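Local coordinates for cobalamin biosynthesis protein CobN (Mycobacterium tuberculosis, PDB 7C6O) that serves as the large, probably catalytic subunit of cobaltochelatase, the enzyme that inserts cobalt into the corrin ring during cobalamin biosynthesis, at residues Asp896-Val901 with Pro949-Met954. Sequence-based numbering, arbitrary orientation.
Sequences DDIAEV and PHVVTM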
ATOM      1  N   ASP A 896     -10.919   9.010  -1.039  1.00 15.96           N
ATOM      2  CA  ASP A 896     -12.053   9.415  -1.872  1.00 14.01           C
ATOM      3  C   ASP A 896     -13.112   8.318  -1.951  1.00 15.49           C
ATOM      4  O   ASP A 896     -14.311   8.589  -1.811  1.00 13.86           O
ATOM      5  CB  ASP A 896     -11.580   9.784  -3.278  1.00 14.02           C
ATOM      6  CG  ASP A 896     -10.880  11.126  -3.332  1.00 16.90           C
ATOM      7  OD1 ASP A 896     -10.613  11.712  -2.264  1.00 16.81           O
ATOM      8  OD2 ASP A 896     -10.596  11.594  -4.456  1.00 15.73           O
ATOM      9  N   ASP A 897     -12.686   7.076  -2.209  1.00 12.39           N
ATOM     10  CA  ASP A 897     -13.625   5.956  -2.308  1.00 15.97           C
ATOM     11  C   ASP A 897     -14.448   5.815  -1.036  1.00 15.83           C
ATOM     12  O   ASP A 897     -15.666   5.601  -1.086  1.00 15.88           O
ATOM     13  CB  ASP A 897     -12.877   4.646  -2.562  1.00 16.86           C
ATOM     14  CG  ASP A 897     -12.266   4.557  -3.943  1.00 17.79           C
ATOM     15  OD1 ASP A 897     -12.579   5.392  -4.819  1.00 17.74           O
ATOM     16  OD2 ASP A 897     -11.461   3.619  -4.144  1.00 17.19           O
ATOM     17  N   ILE A 898     -13.781   5.885   0.115  1.00 14.62           N
ATOM     18  CA  ILE A 898     -14.458   5.707   1.396  1.00 15.44           C
ATOM     19  C   ILE A 898     -15.518   6.782   1.585  1.00 17.01           C
ATOM     20  O   ILE A 898     -16.652   6.500   1.991  1.00 18.50           O
ATOM     21  CB  ILE A 898     -13.434   5.724   2.543  1.00 14.42           C
ATOM     22  CG1 ILE A 898     -12.339   4.682   2.295  1.00 15.42           C
ATOM     23  CG2 ILE A 898     -14.131   5.501   3.878  1.00 14.57           C
ATOM     24  CD1 ILE A 898     -11.029   5.003   2.989  1.00 15.92           C
ATOM     25  N   ALA A 899     -15.158   8.034   1.291  1.00 17.22           N
ATOM     26  CA  ALA A 899     -16.104   9.134   1.423  1.00 17.20           C
ATOM     27  C   ALA A 899     -17.296   8.957   0.490  1.00 16.68           C
ATOM     28  O   ALA A 899     -18.426   9.312   0.844  1.00 18.27           O
ATOM     29  CB  ALA A 899     -15.400  10.461   1.149  1.00 16.63           C
ATOM     30  N   GLU A 900     -17.066   8.409  -0.706  1.00 14.83           N
ATOM     31  CA  GLU A 900     -18.170   8.210  -1.638  1.00 14.76           C
ATOM     32  C   GLU A 900     -19.182   7.215  -1.084  1.00 14.76           C
ATOM     33  O   GLU A 900     -20.394   7.433  -1.186  1.00 13.83           O
ATOM     34  CB  GLU A 900     -17.649   7.739  -2.997  1.00 15.06           C
ATOM     35  CG  GLU A 900     -18.742   7.638  -4.055  1.00 13.46           C
ATOM     36  CD  GLU A 900     -18.236   7.120  -5.390  1.00 13.75           C
ATOM     37  OE1 GLU A 900     -17.059   6.717  -5.470  1.00 15.02           O
ATOM     38  OE2 GLU A 900     -19.023   7.113  -6.362  1.00 17.33           O
ATOM     39  N   VAL A 901     -18.702   6.118  -0.493  1.00 16.79           N
ATOM     40  CA  VAL A 901     -19.603   5.155   0.135  1.00 14.72           C
ATOM     41  C   VAL A 901     -20.420   5.829   1.231  1.00 15.53           C
ATOM     42  O   VAL A 901     -21.647   5.696   1.289  1.00 14.54           O
ATOM     43  CB  VAL A 901     -18.810   3.955   0.686  1.00 15.31           C
ATOM     44  CG1 VAL A 901     -19.739   3.009   1.432  1.00 12.81           C
ATOM     45  CG2 VAL A 901     -18.087   3.226  -0.439  1.00 13.85           C
ATOM     46  N   PRO A 949      -7.988  -1.578   8.383  1.00 14.59           N
ATOM     47  CA  PRO A 949      -9.012  -2.309   9.142  1.00 15.17           C
ATOM     48  C   PRO A 949      -9.990  -1.385   9.841  1.00 14.51           C
ATOM     49  O   PRO A 949     -11.171  -1.734   9.962  1.00 15.39           O
ATOM     50  CB  PRO A 949      -8.185  -3.133  10.139  1.00 14.86           C
ATOM     51  CG  PRO A 949      -6.968  -2.300  10.371  1.00 17.31           C
ATOM     52  CD  PRO A 949      -6.669  -1.641   9.043  1.00 14.18           C
ATOM     53  N   HIS A 950      -9.538  -0.207  10.287  1.00 16.93           N
ATOM     54  CA  HIS A 950     -10.449   0.752  10.907  1.00 18.09           C
ATOM     55  C   HIS A 950     -11.518   1.215   9.926  1.00 18.42           C
ATOM     56  O   HIS A 950     -12.653   1.490  10.329  1.00 18.09           O
ATOM     57  CB  HIS A 950      -9.680   1.969  11.432  1.00 17.75           C
ATOM     58  CG  HIS A 950      -8.425   1.632  12.178  1.00 19.97           C
ATOM     59  ND1 HIS A 950      -7.244   1.318  11.542  1.00 22.31           N
ATOM     60  CD2 HIS A 950      -8.163   1.585  13.506  1.00 22.62           C
ATOM     61  CE1 HIS A 950      -6.310   1.080  12.445  1.00 21.64           C
ATOM     62  NE2 HIS A 950      -6.841   1.236  13.645  1.00 21.51           N
ATOM     63  N   VAL A 951     -11.173   1.311   8.641  1.00 18.15           N
ATOM     64  CA  VAL A 951     -12.130   1.766   7.637  1.00 18.36           C
ATOM     65  C   VAL A 951     -13.151   0.680   7.323  1.00 14.77           C
ATOM     66  O   VAL A 951     -14.338   0.968   7.137  1.00 16.29           O
ATOM     67  CB  VAL A 951     -11.392   2.225   6.369  1.00 16.75           C
ATOM     68  CG1 VAL A 951     -12.391   2.639   5.309  1.00 14.78           C
ATOM     69  CG2 VAL A 951     -10.441   3.369   6.688  1.00 14.49           C
ATOM     70  N   VAL A 952     -12.706  -0.579   7.243  1.00 13.70           N
ATOM     71  CA  VAL A 952     -13.635  -1.693   7.055  1.00 15.47           C
ATOM     72  C   VAL A 952     -14.706  -1.667   8.137  1.00 15.16           C
ATOM     73  O   VAL A 952     -15.906  -1.792   7.860  1.00 17.04           O
ATOM     74  CB  VAL A 952     -12.872  -3.031   7.052  1.00 17.85           C
ATOM     75  CG1 VAL A 952     -13.847  -4.202   7.064  1.00 15.46           C
ATOM     76  CG2 VAL A 952     -11.944  -3.113   5.846  1.00 18.33           C
ATOM     77  N   THR A 953     -14.282  -1.502   9.390  1.00 14.16           N
ATOM     78  CA  THR A 953     -15.238  -1.382  10.484  1.00 17.21           C
ATOM     79  C   THR A 953     -16.075  -0.117  10.344  1.00 17.14           C
ATOM     80  O   THR A 953     -17.282  -0.132  10.610  1.00 19.30           O
ATOM     81  CB  THR A 953     -14.499  -1.394  11.820  1.00 18.63           C
ATOM     82  OG1 THR A 953     -13.669  -2.560  11.899  1.00 21.43           O
ATOM     83  CG2 THR A 953     -15.485  -1.413  12.968  1.00 22.41           C
ATOM     84  N   MET A 954     -15.452   0.983   9.916  1.00 17.58           N
ATOM     85  CA  MET A 954     -16.174   2.242   9.754  1.00 17.98           C
ATOM     86  C   MET A 954     -17.294   2.112   8.727  1.00 18.83           C
ATOM     87  O   MET A 954     -18.423   2.561   8.962  1.00 18.36           O
ATOM     88  CB  MET A 954     -15.201   3.349   9.347  1.00 18.10           C
ATOM     89  CG  MET A 954     -15.869   4.690   9.068  1.00 18.43           C
ATOM     90  SD  MET A 954     -14.816   5.811   8.126  1.00 21.99           S
ATOM     91  CE  MET A 954     -13.355   5.884   9.156  1.00 22.30           C
TER
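I898 and V951 meet end to end between their helices, and a single methyl, V951 CG1, carries most of the meeting. It lies 3.6 Å from I898 CD1 and equally 3.6 Å from both I898 CG1 and I898 CG2, so it fits into the fork formed by the two branches of the isoleucine. V951 places this methyl by setting CG1 anti to its backbone N (chi1 178°); the other branch, CG2, comes no nearer than 4.1 Å to I898 CD1. In I898, chi1 of -55° turns the fork so that CG2 lies anti to the backbone N and CG1 beside it, while the extended chi2 of 155° sends CD1 away from CA and past V951 CG1. M954, one helical turn after V951, adds a looser touch, its SD 4.3 Å from I898 CG2. With only carbon and sulfur touching and no hydrogen bond across the segments, this is plain apolar packing, burying just 113 Å² in total. The closest CA pair, I898 and V951, is 7.7 Å apart. F944 of helix 942-947 touches both residues, while loop residues P851 and V850 meet I898 and V951, respectively. Helix 896-905 packs on strand 880-885 and helix 853-874; the contact links it to helix 949-963, which comes after strand 935-940, a parallel neighbour of strand 880-885 in the mixed sheet, and the short helix 942-947.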